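CHAD domain (Ricinus communis, PDB 6QV5) probably binds inorganic polyphosphate through its all-helical CHAD domain, and also carries a zinc ion. Local coordinates at residues 36-41 with 151-156. Residues are numbered along the deposited sequence; the frame is centred on the assembly and turned at random.
Sequences NCLEHI and RLMLTL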
# COMPACT_ATOMS: atom_id res chain seq x y z
N ASN A 36 -7.15 -7.81 12.16
CA ASN A 36 -7.09 -8.34 10.80
C ASN A 36 -5.82 -7.83 10.11
O ASN A 36 -5.18 -8.58 9.36
CB ASN A 36 -8.34 -7.91 10.01
CG ASN A 36 -8.47 -8.56 8.66
OD1 ASN A 36 -7.89 -8.11 7.67
ND2 ASN A 36 -9.25 -9.62 8.58
N CYS A 37 -5.45 -6.55 10.37
CA CYS A 37 -4.26 -5.90 9.83
C CYS A 37 -2.99 -6.51 10.42
O CYS A 37 -2.07 -6.82 9.67
CB CYS A 37 -4.31 -4.39 10.05
SG CYS A 37 -5.52 -3.53 9.02
N LEU A 38 -2.96 -6.69 11.76
CA LEU A 38 -1.82 -7.28 12.47
C LEU A 38 -1.60 -8.74 12.08
O LEU A 38 -0.45 -9.15 11.96
CB LEU A 38 -1.96 -7.12 13.99
CG LEU A 38 -1.83 -5.70 14.55
CD1 LEU A 38 -2.39 -5.61 15.96
CD2 LEU A 38 -0.38 -5.20 14.52
N GLU A 39 -2.70 -9.51 11.85
CA GLU A 39 -2.64 -10.91 11.42
C GLU A 39 -2.05 -11.00 10.00
O GLU A 39 -1.22 -11.87 9.75
CB GLU A 39 -4.04 -11.56 11.46
CG GLU A 39 -4.06 -13.04 11.10
CD GLU A 39 -5.43 -13.63 10.78
OE1 GLU A 39 -6.23 -12.96 10.09
OE2 GLU A 39 -5.68 -14.78 11.19
N HIS A 40 -2.43 -10.06 9.11
CA HIS A 40 -1.95 -9.96 7.73
C HIS A 40 -0.43 -9.74 7.68
O HIS A 40 0.24 -10.27 6.80
CB HIS A 40 -2.72 -8.85 6.98
CG HIS A 40 -2.56 -8.85 5.49
ND1 HIS A 40 -2.95 -7.76 4.73
CD2 HIS A 40 -2.07 -9.80 4.66
CE1 HIS A 40 -2.67 -8.08 3.47
NE2 HIS A 40 -2.15 -9.30 3.38
N ILE A 41 0.11 -8.99 8.66
CA ILE A 41 1.54 -8.72 8.80
C ILE A 41 2.26 -9.95 9.39
O ILE A 41 3.22 -10.44 8.79
CB ILE A 41 1.78 -7.43 9.66
CG1 ILE A 41 1.15 -6.18 9.00
CG2 ILE A 41 3.27 -7.20 9.96
CD1 ILE A 41 0.82 -5.03 9.95
N ARG A 151 8.59 -6.01 19.67
CA ARG A 151 8.08 -5.09 20.70
C ARG A 151 6.94 -4.25 20.14
O ARG A 151 5.94 -4.08 20.82
CB ARG A 151 9.19 -4.19 21.27
CG ARG A 151 10.06 -4.89 22.30
CD ARG A 151 11.01 -3.94 23.01
NE ARG A 151 10.36 -3.26 24.13
CZ ARG A 151 11.00 -2.50 25.02
NH1 ARG A 151 10.33 -1.92 26.01
NH2 ARG A 151 12.31 -2.33 24.94
N LEU A 152 7.07 -3.78 18.88
CA LEU A 152 6.06 -2.99 18.17
C LEU A 152 4.74 -3.75 18.03
O LEU A 152 3.69 -3.19 18.36
CB LEU A 152 6.60 -2.51 16.80
CG LEU A 152 5.59 -2.01 15.76
CD1 LEU A 152 5.03 -0.64 16.13
CD2 LEU A 152 6.22 -1.95 14.38
N MET A 153 4.79 -5.01 17.55
CA MET A 153 3.62 -5.87 17.34
C MET A 153 2.90 -6.16 18.66
O MET A 153 1.67 -6.21 18.69
CB MET A 153 4.01 -7.19 16.65
CG MET A 153 4.50 -7.03 15.23
SD MET A 153 3.22 -6.55 14.05
CE MET A 153 3.80 -4.94 13.59
N LEU A 154 3.68 -6.33 19.74
CA LEU A 154 3.19 -6.59 21.09
C LEU A 154 2.55 -5.33 21.69
O LEU A 154 1.45 -5.42 22.24
CB LEU A 154 4.35 -7.11 21.97
CG LEU A 154 4.01 -7.61 23.37
CD1 LEU A 154 3.32 -8.97 23.32
CD2 LEU A 154 5.27 -7.71 24.20
N THR A 155 3.24 -4.17 21.58
CA THR A 155 2.76 -2.89 22.12
C THR A 155 1.51 -2.41 21.36
O THR A 155 0.60 -1.86 21.99
CB THR A 155 3.89 -1.84 22.18
OG1 THR A 155 5.04 -2.44 22.77
CG2 THR A 155 3.52 -0.61 22.99
N LEU A 156 1.44 -2.64 20.02
CA LEU A 156 0.28 -2.27 19.20
C LEU A 156 -0.96 -3.07 19.61
O LEU A 156 -2.03 -2.48 19.77
CB LEU A 156 0.55 -2.47 17.70
CG LEU A 156 1.01 -1.25 16.89
CD1 LEU A 156 1.45 -1.66 15.51
CD2 LEU A 156 -0.09 -0.19 16.78
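Leu-38 points from helix 26-42 toward helix 147-163, and its CD2 methyl touches two side chains at once. On one flank that methyl lies 3.9 Å from SD of Met-153, and on another it comes within 4.1 Å of CD1 of Leu-156. With CG of Leu-38 anti to the carbonyl carbon (chi1 -69°), its side chain and that of Met-153 run in opposite directions. A branched leucine suits the spot, because a single methyl at its tip can touch both Met-153 and Leu-156, which lie three residues apart and so on the same face of their helix.

The CB of Met-153 does not point at helix 26-42, but its thioether sulfur comes close. Chi1 and chi2 (-70°) carry SD toward that helix, a reach that the flexible, unbranched methionine chain allows.

One turn after Leu-38, Ile-41 brings its CG2 methyl to 4.1 Å from the same sulfur, which therefore bridges two residues of helix 26-42. Beta-branching lets CG2 meet the sulfur while the buried side chain also touches Met-60 and Leu-67 of helix 54-73, linking this seam to a third helix. Leu-156, likewise buried, offers Leu-38 an apolar methyl, whereas Leu-38 and Met-153 remain partly exposed. The link between the two segments is thus apolar, made by side-chain contacts that bury a modest 188 Å² in all.

The short helical segments run nearly antiparallel, at 162°, with their axes 11.6 Å apart at closest approach. That wide spacing is spanned by apolar side chains, the methionine thioether among them, with Leu-38 and Met-153 the closest pair in the backbone register. Such antiparallel packing through leucine, isoleucine and methionine is characteristic of the helical bundles that build the CHAD fold, and here it lies away from the zinc site.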